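Local coordinates for protein chloramphenicol acetyltransferase (Aliivibrio fischeri, PDB 6PXA) that probably acetylates chloramphenicol at the 3-position with acetyl-CoA as donor, and binds taurocholic acid, at residues V140-G143 with D144-I148; Q14-K17 with E18-N22. All coordinates share one frame; numbering follows the deposited sequence.

Contact 1: V140-G143 with D144-I148; sequences VHIG and DGAII
D144, whose CB lies against the carbonyl carbon of G143, takes the second position of the type II beta turn that runs from G143 to A146. Its carboxylate looks to another part of the chain, OD1 accepting a hydrogen bond from N126 N. G145 holds the third position, where the turn needs a positive phi (76°), and G145 O accepts a hydrogen bond from R174 NH1. At A146 the turn closes, though weakly: A146 N reaches G143 O at 3.3 Å. The methyl group of A146 then points inward and lies against I142, with A146 CB 3.6 Å from I142 CG2, a methyl aimed there because it stands anti to the backbone N of I142 (CG1 at chi1 -61°). Six residues beyond I142 comes I148, and the two side chains meet tip to tip, I142 CD1 lying 4.1 Å from I148 CG1. The six-residue step from I142 to I148 reflects the hexapeptide repeat of a left-handed beta-helix, whose corner turns lead from one flat wall to the next while aliphatic side chains fill the prism. Strand 141-142 borders strand 122-124 in one wall, and strand 147-148 lies between strands 129-130 and 162-165 in another, where I147 packs on A95 of the second subunit.

Contact 2: Q14-K17 with E18-N22; sequences QNLK and EQVKN
N15 and E18 meet through a side-chain-to-backbone bond: OD1 of N15 accepts from the N of E18 at 3.1 Å, with the donor almost in line with the amide C=O. The N15 side chain, with CG anti to its own N (chi1 -179°), is thereby directed along the chain to the peptide three residues on. The E18 side chain doubles back across it at about a right angle, its CG placed between backbone N and carbonyl carbon (chi1 68°), and that methylene lies 3.3 Å from N15 O. This oxygen is buried and has no polar partner in the model; Q19 CB covers it as well. Beside them the Q14 and Q19 side chains cross at about a right angle, yet their amides stack with planes 13° apart, Q14 OE1 lying 3.5 Å from Q19 CD. Strand 14-15, antiparallel to strand 32-34, passes into a tight turn that carries the chain towards strand 25-27, the first strand of another wall of the left-handed beta-helix. One carbonyl grips the turn twice: L16 O takes V20 N at 2.9 Å, nearly head-on, and Q19 N at 3.1 Å from well above the carbonyl plane. L16 CB also touches V20 CG2 at 4.2 Å, and both side chains pack on F42 of helix 42-46. A water accepts from N15 N and donates a weak bond to E18 OE1. Further out, the extended K17 side chain ends in a salt bridge, NZ to D29 OD1, while the carboxylate of E43 accepts hydrogen bonds from K21 N and N22 N.

In the fold
Contacts 1 and 2 touch the same mixed sheet at different levels of the beta-helix. The strand of 14-17 is outermost in this chain, and strands 32-34, 78-80 and 129-130 intervene before the strand of 144-148. Their centres are 20 Å apart and their nearest atoms about 13 Å. Contact 1 is a buried corner of the coil, whereas contact 2 is a surface turn. Contact 2 lies nearer a ligand: the side chain of N15 is about 5 Å from a bound taurocholic acid, probably the one whose pocket includes W10, G13, Y30 and Y32. Contact 1 lies away from both bile-acid pockets.

Contact 1: V140-G143 with D144-I148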
# COMPACT_ATOMS: atom_id res chain seq x y z
N VAL B 140 18.56 0.16 -4.63
CA VAL B 140 18.41 1.51 -5.16
C VAL B 140 19.28 2.51 -4.39
O VAL B 140 19.58 2.35 -3.20
CB VAL B 140 16.93 1.94 -5.15
CG1 VAL B 140 16.09 1.00 -6.00
CG2 VAL B 140 16.47 1.91 -3.77
N HIS B 141 19.68 3.57 -5.09
CA HIS B 141 20.40 4.69 -4.48
C HIS B 141 19.54 5.94 -4.63
O HIS B 141 19.21 6.35 -5.75
CB HIS B 141 21.79 4.84 -5.12
CG HIS B 141 22.67 5.88 -4.50
ND1 HIS B 141 22.19 6.89 -3.68
CD2 HIS B 141 24.01 6.08 -4.60
CE1 HIS B 141 23.20 7.66 -3.30
NE2 HIS B 141 24.31 7.20 -3.85
N ILE B 142 19.17 6.57 -3.52
CA ILE B 142 18.37 7.80 -3.53
C ILE B 142 19.29 8.95 -3.19
O ILE B 142 19.75 9.05 -2.05
CB ILE B 142 17.18 7.73 -2.56
CG1 ILE B 142 16.23 6.60 -2.95
CG2 ILE B 142 16.40 9.07 -2.55
CD1 ILE B 142 15.21 6.28 -1.88
N GLY B 143 19.54 9.82 -4.16
CA GLY B 143 20.52 10.88 -3.99
C GLY B 143 20.10 11.92 -2.96
O GLY B 143 18.95 12.03 -2.56
N ASP B 144 21.08 12.71 -2.54
CA ASP B 144 20.86 13.80 -1.59
C ASP B 144 19.72 14.72 -2.01
O ASP B 144 19.60 15.10 -3.18
CB ASP B 144 22.13 14.65 -1.45
CG ASP B 144 23.33 13.87 -1.01
OD1 ASP B 144 23.23 13.12 -0.02
OD2 ASP B 144 24.39 14.04 -1.64
N GLY B 145 18.94 15.15 -1.03
CA GLY B 145 17.89 16.13 -1.27
C GLY B 145 16.65 15.62 -1.97
O GLY B 145 15.74 16.42 -2.24
N ALA B 146 16.56 14.33 -2.29
CA ALA B 146 15.37 13.83 -2.96
C ALA B 146 14.14 13.83 -2.04
O ALA B 146 14.24 13.85 -0.81
CB ALA B 146 15.59 12.41 -3.49
N ILE B 147 12.97 13.80 -2.67
CA ILE B 147 11.70 13.62 -1.96
C ILE B 147 11.02 12.42 -2.59
O ILE B 147 10.86 12.38 -3.81
CB ILE B 147 10.80 14.86 -2.03
CG1 ILE B 147 11.45 16.04 -1.31
CG2 ILE B 147 9.45 14.59 -1.41
CD1 ILE B 147 10.80 17.35 -1.61
N ILE B 148 10.68 11.44 -1.77
CA ILE B 148 9.94 10.27 -2.19
C ILE B 148 8.50 10.45 -1.73
O ILE B 148 8.23 10.65 -0.54
CB ILE B 148 10.54 8.97 -1.63
CG1 ILE B 148 12.02 8.81 -2.00
CG2 ILE B 148 9.73 7.74 -2.11
CD1 ILE B 148 12.32 9.01 -3.50

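Contact 2: Q14-K17 with E18-N22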
# COMPACT_ATOMS: atom_id res chain seq x y z
N GLN B 14 11.67 9.24 16.27
CA GLN B 14 12.74 8.44 16.87
C GLN B 14 14.05 8.73 16.14
O GLN B 14 14.18 8.40 14.96
CB GLN B 14 12.42 6.95 16.81
CG GLN B 14 11.91 6.37 18.12
CD GLN B 14 13.01 6.25 19.16
OE1 GLN B 14 14.19 6.25 18.83
NE2 GLN B 14 12.62 6.14 20.43
N ASN B 15 15.01 9.31 16.85
CA ASN B 15 16.35 9.45 16.29
C ASN B 15 16.94 8.08 15.99
O ASN B 15 17.04 7.23 16.88
CB ASN B 15 17.23 10.22 17.28
CG ASN B 15 18.64 10.44 16.77
OD1 ASN B 15 19.44 9.51 16.73
ND2 ASN B 15 18.95 11.68 16.40
N LEU B 16 17.31 7.86 14.73
CA LEU B 16 17.71 6.51 14.32
C LEU B 16 19.13 6.15 14.75
O LEU B 16 19.39 5.00 15.10
CB LEU B 16 17.58 6.37 12.80
CG LEU B 16 16.10 6.41 12.38
CD1 LEU B 16 15.92 6.30 10.88
CD2 LEU B 16 15.36 5.30 13.09
N LYS B 17 20.05 7.11 14.74
CA LYS B 17 21.44 6.77 15.04
C LYS B 17 21.62 6.28 16.47
O LYS B 17 22.45 5.40 16.73
CB LYS B 17 22.35 7.96 14.76
CG LYS B 17 23.82 7.66 15.01
CD LYS B 17 24.74 8.68 14.34
CE LYS B 17 26.21 8.40 14.65
NZ LYS B 17 27.13 9.20 13.80
N GLU B 18 20.85 6.83 17.41
CA GLU B 18 20.92 6.40 18.81
C GLU B 18 20.18 5.10 19.07
O GLU B 18 20.37 4.51 20.14
CB GLU B 18 20.37 7.49 19.74
CG GLU B 18 18.87 7.74 19.63
CD GLU B 18 18.36 8.74 20.66
OE1 GLU B 18 17.12 8.78 20.91
OE2 GLU B 18 19.18 9.49 21.23
N GLN B 19 19.35 4.64 18.14
CA GLN B 19 18.50 3.48 18.37
C GLN B 19 18.96 2.23 17.64
O GLN B 19 18.95 1.14 18.22
CB GLN B 19 17.05 3.80 17.96
CG GLN B 19 16.13 2.62 18.16
CD GLN B 19 14.70 2.94 17.85
OE1 GLN B 19 14.36 3.33 16.73
NE2 GLN B 19 13.83 2.80 18.84
N VAL B 20 19.41 2.37 16.40
CA VAL B 20 19.60 1.22 15.51
C VAL B 20 20.72 0.33 16.01
O VAL B 20 21.76 0.81 16.49
CB VAL B 20 19.84 1.72 14.08
CG1 VAL B 20 20.39 0.63 13.21
CG2 VAL B 20 18.52 2.31 13.51
N LYS B 21 20.53 -0.98 15.91
CA LYS B 21 21.49 -1.93 16.42
C LYS B 21 21.97 -2.95 15.40
O LYS B 21 23.03 -3.55 15.61
CB LYS B 21 20.91 -2.68 17.62
CG LYS B 21 20.54 -1.77 18.79
CD LYS B 21 20.76 -2.49 20.11
CE LYS B 21 20.66 -1.56 21.31
NZ LYS B 21 21.24 -2.19 22.54
N ASN B 22 21.26 -3.14 14.30
CA ASN B 22 21.66 -4.12 13.31
C ASN B 22 23.01 -3.72 12.72
O ASN B 22 23.13 -2.62 12.15
CB ASN B 22 20.62 -4.21 12.20
CG ASN B 22 20.82 -5.41 11.30
OD1 ASN B 22 21.95 -5.84 11.07
ND2 ASN B 22 19.73 -5.94 10.76
O HOH W 1 14.52 10.40 19.57